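Local coordinates for sulfate adenylyltransferase (Allochromatium vinosum, PDB 4DNX), which catalyses the transfer of the adenylyl group of ATP to sulfate, forming adenosine 5'-phosphosulfate and releasing diphosphate, at residues 194-199 and 291-296; 225-230 and 282-287; 276-281 and 312-317. All blocks are in the same frame, centred on the assembly; numbering follows the deposited sequence.

Contact 1 (194-199 and 291-296); sequences KIVAFQ and HFIIGR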
loop_
_atom_site.group_PDB
_atom_site.type_symbol
_atom_site.label_atom_id
_atom_site.label_comp_id
_atom_site.label_asym_id
_atom_site.label_seq_id
_atom_site.Cartn_x
_atom_site.Cartn_y
_atom_site.Cartn_z
ATOM N N LYS A 194 1.078 -18.335 -13.699
ATOM C CA LYS A 194 0.802 -17.556 -14.900
ATOM C C LYS A 194 -0.182 -16.478 -14.485
ATOM O O LYS A 194 -1.147 -16.730 -13.738
ATOM C CB LYS A 194 0.256 -18.435 -16.026
ATOM C CG LYS A 194 1.365 -19.315 -16.617
ATOM C CD LYS A 194 0.813 -20.269 -17.646
ATOM C CE LYS A 194 1.966 -21.020 -18.328
ATOM N NZ LYS A 194 1.482 -22.213 -19.087
ATOM N N ILE A 195 0.090 -15.254 -14.918
ATOM C CA ILE A 195 -0.663 -14.088 -14.420
ATOM C C ILE A 195 -0.961 -13.152 -15.591
ATOM O O ILE A 195 -0.021 -12.714 -16.282
ATOM C CB ILE A 195 0.190 -13.281 -13.353
ATOM C CG1 ILE A 195 0.646 -14.215 -12.201
ATOM C CG2 ILE A 195 -0.602 -12.091 -12.825
ATOM C CD1 ILE A 195 1.999 -14.871 -12.448
ATOM N N VAL A 196 -2.252 -12.864 -15.839
ATOM C CA VAL A 196 -2.644 -11.896 -16.894
ATOM C C VAL A 196 -2.729 -10.499 -16.291
ATOM O O VAL A 196 -3.224 -10.352 -15.177
ATOM C CB VAL A 196 -4.044 -12.282 -17.423
ATOM C CG1 VAL A 196 -4.615 -11.184 -18.368
ATOM C CG2 VAL A 196 -4.003 -13.659 -18.111
ATOM N N ALA A 197 -2.245 -9.455 -16.982
ATOM C CA ALA A 197 -2.426 -8.082 -16.478
ATOM C C ALA A 197 -3.424 -7.366 -17.394
ATOM O O ALA A 197 -3.394 -7.579 -18.653
ATOM C CB ALA A 197 -1.053 -7.331 -16.509
ATOM N N PHE A 198 -4.288 -6.552 -16.794
ATOM C CA PHE A 198 -5.298 -5.777 -17.521
ATOM C C PHE A 198 -5.303 -4.362 -16.976
ATOM O O PHE A 198 -5.521 -4.188 -15.791
ATOM C CB PHE A 198 -6.714 -6.407 -17.339
ATOM C CG PHE A 198 -7.827 -5.615 -18.018
ATOM C CD1 PHE A 198 -7.931 -5.619 -19.412
ATOM C CD2 PHE A 198 -8.739 -4.860 -17.256
ATOM C CE1 PHE A 198 -8.969 -4.878 -20.050
ATOM C CE2 PHE A 198 -9.792 -4.123 -17.913
ATOM C CZ PHE A 198 -9.867 -4.158 -19.259
ATOM N N GLN A 199 -5.137 -3.361 -17.859
ATOM C CA GLN A 199 -5.160 -1.949 -17.447
ATOM C C GLN A 199 -6.578 -1.372 -17.568
ATOM O O GLN A 199 -7.258 -1.597 -18.575
ATOM C CB GLN A 199 -4.215 -1.123 -18.362
ATOM C CG GLN A 199 -4.235 0.372 -18.055
ATOM C CD GLN A 199 -3.111 1.141 -18.742
ATOM O OE1 GLN A 199 -1.983 0.654 -18.850
ATOM N NE2 GLN A 199 -3.426 2.349 -19.229
ATOM N N HIS A 291 1.518 -12.367 -18.939
ATOM C CA HIS A 291 0.686 -12.074 -20.107
ATOM C C HIS A 291 0.077 -10.682 -19.935
ATOM O O HIS A 291 -0.252 -10.290 -18.821
ATOM C CB HIS A 291 -0.412 -13.134 -20.229
ATOM C CG HIS A 291 0.127 -14.487 -20.558
ATOM N ND1 HIS A 291 0.648 -15.339 -19.599
ATOM C CD2 HIS A 291 0.274 -15.122 -21.743
ATOM C CE1 HIS A 291 1.088 -16.439 -20.178
ATOM N NE2 HIS A 291 0.872 -16.335 -21.479
ATOM N N PHE A 292 -0.107 -9.956 -21.023
ATOM C CA PHE A 292 -0.653 -8.622 -20.983
ATOM C C PHE A 292 -1.686 -8.481 -22.086
ATOM O O PHE A 292 -1.403 -8.828 -23.234
ATOM C CB PHE A 292 0.473 -7.583 -21.208
ATOM C CG PHE A 292 -0.021 -6.158 -21.300
ATOM C CD1 PHE A 292 -0.928 -5.655 -20.385
ATOM C CD2 PHE A 292 0.495 -5.307 -22.278
ATOM C CE1 PHE A 292 -1.383 -4.303 -20.456
ATOM C CE2 PHE A 292 0.064 -3.992 -22.366
ATOM C CZ PHE A 292 -0.866 -3.482 -21.460
ATOM N N ILE A 293 -2.881 -8.015 -21.736
ATOM C CA ILE A 293 -3.978 -7.901 -22.720
ATOM C C ILE A 293 -3.829 -6.565 -23.476
ATOM O O ILE A 293 -3.798 -5.478 -22.858
ATOM C CB ILE A 293 -5.335 -7.889 -22.016
ATOM C CG1 ILE A 293 -5.627 -9.253 -21.399
ATOM C CG2 ILE A 293 -6.508 -7.515 -22.996
ATOM C CD1 ILE A 293 -6.883 -9.274 -20.510
ATOM N N ILE A 294 -3.817 -6.659 -24.799
ATOM C CA ILE A 294 -3.787 -5.474 -25.694
ATOM C C ILE A 294 -4.921 -5.676 -26.698
ATOM O O ILE A 294 -4.912 -6.619 -27.466
ATOM C CB ILE A 294 -2.431 -5.385 -26.455
ATOM C CG1 ILE A 294 -1.289 -5.229 -25.440
ATOM C CG2 ILE A 294 -2.428 -4.227 -27.572
ATOM C CD1 ILE A 294 0.067 -4.894 -26.029
ATOM N N GLY A 295 -5.889 -4.778 -26.657
ATOM C CA GLY A 295 -7.018 -4.773 -27.600
ATOM C C GLY A 295 -6.867 -3.788 -28.751
ATOM O O GLY A 295 -5.761 -3.354 -29.067
ATOM N N ARG A 296 -7.986 -3.403 -29.361
ATOM C CA ARG A 296 -8.003 -2.451 -30.479
ATOM C C ARG A 296 -7.676 -1.051 -29.998
ATOM O O ARG A 296 -8.163 -0.627 -28.935
ATOM C CB ARG A 296 -9.405 -2.476 -31.078
ATOM C CG ARG A 296 -9.620 -1.622 -32.297
ATOM C CD ARG A 296 -11.076 -1.740 -32.753
ATOM N NE ARG A 296 -11.344 -3.042 -33.352
ATOM C CZ ARG A 296 -11.357 -3.285 -34.661
ATOM N NH1 ARG A 296 -11.118 -2.318 -35.535
ATOM N NH2 ARG A 296 -11.610 -4.504 -35.099
HETATM O O HOH W 1 -4.889 -3.993 -20.684
#

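Contact 2 (225-230 and 282-287); sequences VIHMLL and YFRQNM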
loop_
_atom_site.group_PDB
_atom_site.type_symbol
_atom_site.label_atom_id
_atom_site.label_comp_id
_atom_site.label_asym_id
_atom_site.label_seq_id
_atom_site.Cartn_x
_atom_site.Cartn_y
_atom_site.Cartn_z
ATOM N N VAL A 225 -4.120 -9.450 -12.581
ATOM C CA VAL A 225 -3.836 -8.219 -11.869
ATOM C C VAL A 225 -4.587 -7.138 -12.656
ATOM O O VAL A 225 -4.289 -6.952 -13.868
ATOM C CB VAL A 225 -2.322 -7.908 -11.858
ATOM C CG1 VAL A 225 -2.112 -6.549 -11.115
ATOM C CG2 VAL A 225 -1.538 -9.019 -11.112
ATOM N N ILE A 226 -5.517 -6.446 -11.981
ATOM C CA ILE A 226 -6.270 -5.309 -12.596
ATOM C C ILE A 226 -5.410 -4.135 -12.153
ATOM O O ILE A 226 -5.282 -3.869 -10.951
ATOM C CB ILE A 226 -7.681 -5.223 -12.035
ATOM C CG1 ILE A 226 -8.493 -6.488 -12.450
ATOM C CG2 ILE A 226 -8.345 -3.952 -12.600
ATOM C CD1 ILE A 226 -9.932 -6.591 -11.922
ATOM N N HIS A 227 -4.764 -3.496 -13.109
ATOM C CA HIS A 227 -3.705 -2.503 -12.813
ATOM C C HIS A 227 -4.316 -1.157 -13.208
ATOM O O HIS A 227 -4.344 -0.804 -14.388
ATOM C CB HIS A 227 -2.470 -2.878 -13.635
ATOM C CG HIS A 227 -1.174 -2.351 -13.068
ATOM N ND1 HIS A 227 -0.125 -1.961 -13.873
ATOM C CD2 HIS A 227 -0.780 -2.120 -11.799
ATOM C CE1 HIS A 227 0.888 -1.550 -13.123
ATOM N NE2 HIS A 227 0.515 -1.623 -11.853
ATOM N N MET A 228 -4.811 -0.430 -12.216
ATOM C CA MET A 228 -5.601 0.787 -12.490
ATOM C C MET A 228 -4.690 1.997 -12.648
ATOM O O MET A 228 -3.698 2.156 -11.899
ATOM C CB MET A 228 -6.614 1.045 -11.364
ATOM C CG MET A 228 -7.820 -0.046 -11.263
ATOM S SD MET A 228 -8.906 0.308 -9.878
ATOM C CE MET A 228 -7.783 0.254 -8.456
ATOM N N LEU A 229 -4.989 2.826 -13.642
ATOM C CA LEU A 229 -4.166 4.006 -13.853
ATOM C C LEU A 229 -4.721 5.060 -12.892
ATOM O O LEU A 229 -5.862 5.512 -13.042
ATOM C CB LEU A 229 -4.223 4.453 -15.327
ATOM C CG LEU A 229 -3.553 5.815 -15.605
ATOM C CD1 LEU A 229 -2.140 5.935 -14.960
ATOM C CD2 LEU A 229 -3.499 5.954 -17.107
ATOM N N LEU A 230 -3.924 5.433 -11.883
ATOM C CA LEU A 230 -4.299 6.435 -10.903
ATOM C C LEU A 230 -3.868 7.823 -11.385
ATOM O O LEU A 230 -2.795 7.974 -11.964
ATOM C CB LEU A 230 -3.569 6.154 -9.573
ATOM C CG LEU A 230 -3.854 4.725 -9.103
ATOM C CD1 LEU A 230 -2.938 4.418 -7.907
ATOM C CD2 LEU A 230 -5.300 4.512 -8.725
ATOM N N TYR A 282 6.661 -3.675 -20.847
ATOM C CA TYR A 282 7.906 -3.634 -20.085
ATOM C C TYR A 282 7.639 -3.575 -18.574
ATOM O O TYR A 282 8.160 -4.431 -17.809
ATOM C CB TYR A 282 8.670 -2.404 -20.531
ATOM C CG TYR A 282 10.062 -2.274 -19.916
ATOM C CD1 TYR A 282 10.219 -1.851 -18.592
ATOM C CD2 TYR A 282 11.177 -2.545 -20.678
ATOM C CE1 TYR A 282 11.524 -1.760 -18.024
ATOM C CE2 TYR A 282 12.474 -2.447 -20.162
ATOM C CZ TYR A 282 12.629 -2.054 -18.824
ATOM O OH TYR A 282 13.909 -1.982 -18.314
ATOM N N PHE A 283 6.827 -2.614 -18.127
ATOM C CA PHE A 283 6.619 -2.498 -16.683
ATOM C C PHE A 283 5.723 -3.579 -16.073
ATOM O O PHE A 283 5.862 -3.910 -14.883
ATOM C CB PHE A 283 6.322 -1.065 -16.191
ATOM C CG PHE A 283 5.000 -0.464 -16.601
ATOM C CD1 PHE A 283 3.828 -0.756 -15.901
ATOM C CD2 PHE A 283 4.996 0.567 -17.553
ATOM C CE1 PHE A 283 2.595 -0.083 -16.248
ATOM C CE2 PHE A 283 3.806 1.242 -17.920
ATOM C CZ PHE A 283 2.601 0.931 -17.253
ATOM N N ARG A 284 4.887 -4.177 -16.925
ATOM C CA ARG A 284 4.067 -5.292 -16.462
ATOM C C ARG A 284 4.923 -6.528 -16.260
ATOM O O ARG A 284 4.638 -7.361 -15.382
ATOM C CB ARG A 284 2.895 -5.559 -17.421
ATOM C CG ARG A 284 1.584 -4.885 -17.007
ATOM C CD ARG A 284 1.714 -3.460 -16.993
ATOM N NE ARG A 284 0.564 -2.621 -16.552
ATOM C CZ ARG A 284 -0.140 -1.756 -17.293
ATOM N NH1 ARG A 284 -0.016 -1.691 -18.618
ATOM N NH2 ARG A 284 -0.995 -0.919 -16.692
ATOM N N GLN A 285 5.952 -6.704 -17.075
ATOM C CA GLN A 285 6.881 -7.833 -16.832
ATOM C C GLN A 285 7.600 -7.576 -15.520
ATOM O O GLN A 285 7.761 -8.509 -14.699
ATOM C CB GLN A 285 7.875 -8.016 -17.989
ATOM C CG GLN A 285 8.814 -9.229 -17.750
ATOM C CD GLN A 285 9.738 -9.526 -18.920
ATOM O OE1 GLN A 285 9.344 -9.432 -20.091
ATOM N NE2 GLN A 285 10.967 -9.956 -18.606
ATOM N N ASN A 286 8.038 -6.327 -15.309
ATOM C CA ASN A 286 8.700 -6.014 -14.019
ATOM C C ASN A 286 7.860 -6.313 -12.756
ATOM O O ASN A 286 8.386 -6.778 -11.764
ATOM C CB ASN A 286 9.223 -4.564 -14.001
ATOM C CG ASN A 286 10.577 -4.454 -14.653
ATOM O OD1 ASN A 286 11.301 -5.447 -14.764
ATOM N ND2 ASN A 286 10.954 -3.241 -15.044
ATOM N N MET A 287 6.554 -6.080 -12.834
ATOM C CA MET A 287 5.658 -6.351 -11.716
ATOM C C MET A 287 5.327 -7.864 -11.573
ATOM O O MET A 287 4.837 -8.260 -10.513
ATOM C CB MET A 287 4.423 -5.448 -11.788
ATOM C CG MET A 287 3.316 -6.065 -12.570
ATOM S SD MET A 287 1.989 -4.836 -12.777
ATOM C CE MET A 287 0.739 -5.924 -13.528
#

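Contact 3 (276-281 and 312-317); sequences EAVLHA and TIFDDA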
loop_
_atom_site.group_PDB
_atom_site.type_symbol
_atom_site.label_atom_id
_atom_site.label_comp_id
_atom_site.label_asym_id
_atom_site.label_seq_id
_atom_site.Cartn_x
_atom_site.Cartn_y
_atom_site.Cartn_z
ATOM N N GLU A 276 3.652 3.181 -26.694
ATOM C CA GLU A 276 3.304 3.153 -25.297
ATOM C C GLU A 276 2.939 1.724 -24.878
ATOM O O GLU A 276 3.197 1.339 -23.739
ATOM C CB GLU A 276 2.164 4.128 -25.002
ATOM C CG GLU A 276 1.869 4.274 -23.536
ATOM C CD GLU A 276 1.078 5.524 -23.221
ATOM O OE1 GLU A 276 0.424 6.012 -24.166
ATOM O OE2 GLU A 276 1.118 5.984 -22.048
ATOM N N ALA A 277 2.383 0.941 -25.825
ATOM C CA ALA A 277 2.049 -0.459 -25.545
ATOM C C ALA A 277 3.322 -1.244 -25.188
ATOM O O ALA A 277 3.287 -2.117 -24.309
ATOM C CB ALA A 277 1.300 -1.109 -26.743
ATOM N N VAL A 278 4.447 -0.938 -25.848
ATOM C CA VAL A 278 5.703 -1.600 -25.496
ATOM C C VAL A 278 6.157 -1.213 -24.071
ATOM O O VAL A 278 6.655 -2.078 -23.296
ATOM C CB VAL A 278 6.818 -1.297 -26.533
ATOM C CG1 VAL A 278 8.103 -2.015 -26.141
ATOM C CG2 VAL A 278 6.319 -1.759 -27.936
ATOM N N LEU A 279 6.033 0.070 -23.747
ATOM C CA LEU A 279 6.337 0.516 -22.381
ATOM C C LEU A 279 5.465 -0.215 -21.343
ATOM O O LEU A 279 5.975 -0.688 -20.302
ATOM C CB LEU A 279 6.131 2.028 -22.275
ATOM C CG LEU A 279 6.513 2.585 -20.910
ATOM C CD1 LEU A 279 8.031 2.373 -20.646
ATOM C CD2 LEU A 279 6.134 4.095 -20.857
ATOM N N HIS A 280 4.153 -0.311 -21.634
ATOM C CA HIS A 280 3.198 -1.075 -20.794
ATOM C C HIS A 280 3.630 -2.511 -20.580
ATOM O O HIS A 280 3.608 -2.967 -19.446
ATOM C CB HIS A 280 1.819 -1.073 -21.425
ATOM C CG HIS A 280 1.105 0.235 -21.339
ATOM N ND1 HIS A 280 -0.083 0.461 -22.019
ATOM C CD2 HIS A 280 1.393 1.380 -20.676
ATOM C CE1 HIS A 280 -0.497 1.695 -21.758
ATOM N NE2 HIS A 280 0.377 2.271 -20.941
ATOM N N ALA A 281 4.039 -3.200 -21.650
ATOM C CA ALA A 281 4.525 -4.584 -21.534
ATOM C C ALA A 281 5.779 -4.650 -20.658
ATOM O O ALA A 281 5.922 -5.530 -19.778
ATOM C CB ALA A 281 4.748 -5.211 -22.926
ATOM N N THR A 312 0.855 -5.527 -33.373
ATOM C CA THR A 312 1.853 -5.977 -34.364
ATOM C C THR A 312 3.255 -5.368 -34.154
ATOM O O THR A 312 4.234 -5.878 -34.694
ATOM C CB THR A 312 1.388 -5.769 -35.813
ATOM O OG1 THR A 312 1.167 -4.369 -36.050
ATOM C CG2 THR A 312 0.102 -6.580 -36.069
ATOM N N ILE A 313 3.345 -4.294 -33.372
ATOM C CA ILE A 313 4.654 -3.687 -33.109
ATOM C C ILE A 313 5.562 -4.751 -32.446
ATOM O O ILE A 313 6.791 -4.724 -32.592
ATOM C CB ILE A 313 4.531 -2.433 -32.202
ATOM C CG1 ILE A 313 5.872 -1.681 -32.139
ATOM C CG2 ILE A 313 3.976 -2.765 -30.778
ATOM C CD1 ILE A 313 5.739 -0.238 -31.615
ATOM N N PHE A 314 4.949 -5.717 -31.753
ATOM C CA PHE A 314 5.730 -6.756 -31.072
ATOM C C PHE A 314 6.333 -7.791 -32.036
ATOM O O PHE A 314 7.286 -8.475 -31.664
ATOM C CB PHE A 314 4.888 -7.451 -29.967
ATOM C CG PHE A 314 4.609 -6.564 -28.799
ATOM C CD1 PHE A 314 3.467 -5.779 -28.792
ATOM C CD2 PHE A 314 5.495 -6.466 -27.717
ATOM C CE1 PHE A 314 3.188 -4.929 -27.749
ATOM C CE2 PHE A 314 5.211 -5.599 -26.643
ATOM C CZ PHE A 314 4.064 -4.834 -26.659
ATOM N N ASP A 315 5.805 -7.866 -33.260
ATOM C CA ASP A 315 6.274 -8.829 -34.278
ATOM C C ASP A 315 7.579 -8.405 -34.924
ATOM O O ASP A 315 8.464 -9.229 -35.166
ATOM C CB ASP A 315 5.246 -8.992 -35.407
ATOM C CG ASP A 315 3.967 -9.661 -34.952
ATOM O OD1 ASP A 315 4.006 -10.447 -33.976
ATOM O OD2 ASP A 315 2.924 -9.401 -35.588
ATOM N N ASP A 316 7.687 -7.116 -35.233
ATOM C CA ASP A 316 8.810 -6.647 -36.034
ATOM C C ASP A 316 9.707 -5.687 -35.276
ATOM O O ASP A 316 10.917 -5.921 -35.187
ATOM C CB ASP A 316 8.329 -6.021 -37.357
ATOM C CG ASP A 316 6.855 -5.610 -37.315
ATOM O OD1 ASP A 316 6.434 -5.015 -36.298
ATOM O OD2 ASP A 316 6.127 -5.895 -38.296
ATOM N N ALA A 317 9.121 -4.630 -34.713
ATOM C CA ALA A 317 9.921 -3.536 -34.190
ATOM C C ALA A 317 10.619 -3.857 -32.870
ATOM O O ALA A 317 11.750 -3.424 -32.656
ATOM C CB ALA A 317 9.109 -2.221 -34.080
#

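Contact 1 (194-199 and 291-296)
Ile195, Ala197, His291 and Ile293 join two parallel strands of the five-stranded Rossmann-like sheet, whose 3-2-1-4-5 order makes 195-199 and 291-294 its adjacent first and fourth strands. Three backbone hydrogen bonds define the register. His291 N donates to Ile195 O at 3.1 Å, His291 O receives Ala197 N at 2.8 Å, and Ile293 N reaches Ala197 O at 3.2 Å. This bracketing of Ala197 by His291 and Ile293 is the pattern of parallel pairing. The strand directions differ by 34°, and the CA separation widens from 4.6 Å (Val196 to His291) to 5.8 Å (Phe198 to Ile293).

On the face of Val196, its CG1 packs 3.7 Å from Ile293 CD1. Ile293 CD1 also meets the Phe198 ring obliquely, 4.0 Å from Phe198 CD1. Helix 206-219 covers this cluster through Val219, Ala215 and Cys212. On the other face, Phe292 has CG anti to its backbone N (chi1 175°), and its CD1 edge lies 3.6 Å from Ala197 O. Helix 274-287 closes that face, with Arg284 touching both Ala197 and Phe292. Where the strands have parted, direct pairing gives way to a water that accepts from Gln199 N and donates to Ile293 O.

Contact 2 (225-230 and 282-287)
His227 of strand 225-230 meets Arg284, Phe283 and Met287 of helix 282-287 with its imidazole ring, so side chains alone span the 11.9 Å between the two segment axes. The contact joins the parallel sheet of the Rossmann-like domain to a helix packed on it.

The polar part is a side-on grip by two nitrogens on one acceptor. Arg284 NE donates to His227 ND1 at 2.8 Å, with 151° at the hydrogen, while Arg284 NH2 gives the same ND1 a longer, less straight bond of 3.1 Å. ND1 lies in the guanidinium plane, whereas both donors are tilted out of the imidazole plane; the two flat groups stand 69° apart. A bend at chi2 (62°) turns CD of Arg284 off the extended path.

The aromatic contacts use different parts of the rings. Met287 SD sits over one imidazole face, 3.6 Å from the centroid of the His227 ring, and Met287 CE makes a longer CH-pi approach to that ring. Phe283 CE1 comes to the ring edge, 3.9 Å from His227 CE1, and also lies above one face of the Arg284 guanidinium, toward its rim.

The apolar part is small: Met287 CE rests 3.8 Å from Val225 CG1 as the two side chains pass in opposite directions.

Arg284 NH2 also donates to Gln199 OE1, and His227 NE2 is hydrogen-bonded to Tyr51 OH. Because ND1 accepts twice from arginine, the ring proton probably resides on NE2, and the neighbouring guanidinium charge would disfavour a second proton.

Contact 3 (276-281 and 312-317)
Phe314 and Ile313 of helix 309-316 form an apolar helix-helix contact with Ala277, Val278 and Ala281 of helix 274-287, beside the end of strand 291-294, which lies between these helices in the chain. The short axes run at 81° to each other and approach to 10.4 Å, and no hydrogen bond crosses between them.

Phe314 does most of the touching. CG stands beside the backbone N (chi1 -70°), and the ring's CE2 and CZ end meets the other helix. CZ lies 3.7 Å from Ala277 O, which sits in the ring plane at its edge and also receives the helical bond from Ala281 N. Val278 CG2 covers one face, 4.0 Å from Phe314 CZ, and Ala281 CB meets Phe314 CE2 obliquely at 3.8 Å. Replacing Phe314 by an alanine would probably open a gap beside Ala277, Val278 and Ala281. Ile313 adds a second apolar touch, its CG2 3.8 Å from Val278 CG2.

Ala281 offers its methyl to the ring and Ala277, one turn earlier, its carbonyl oxygen as well as its methyl; the nearly perpendicular helices belong to the helical layering around the parallel sheet of a Rossmann-like fold.

How the contacts relate
Contacts 1 and 2 are core contacts in which every touching residue is buried; contact 3 lies farther out, and its 312-317 side is partly exposed. Their chemistry follows this placement: backbone pairing within the sheet, a buried polar cluster between sheet and helix, then mainly apolar packing between helices, with no hydrogen bond across it. Contacts 2 and 3 use successive turns of helix 274-287 without further touch. Contact 1 meets both: Ala197 CB packs 3.6 Å from Arg284 CG, Phe198 O is 2.9 Å from His227 N of the neighbouring strand, and Ile294 CD1 lies 3.6 Å from Phe314 CE1. Contact 2 is nested within the chain loop that contact 1 closes, whereas contact 3 crosses both.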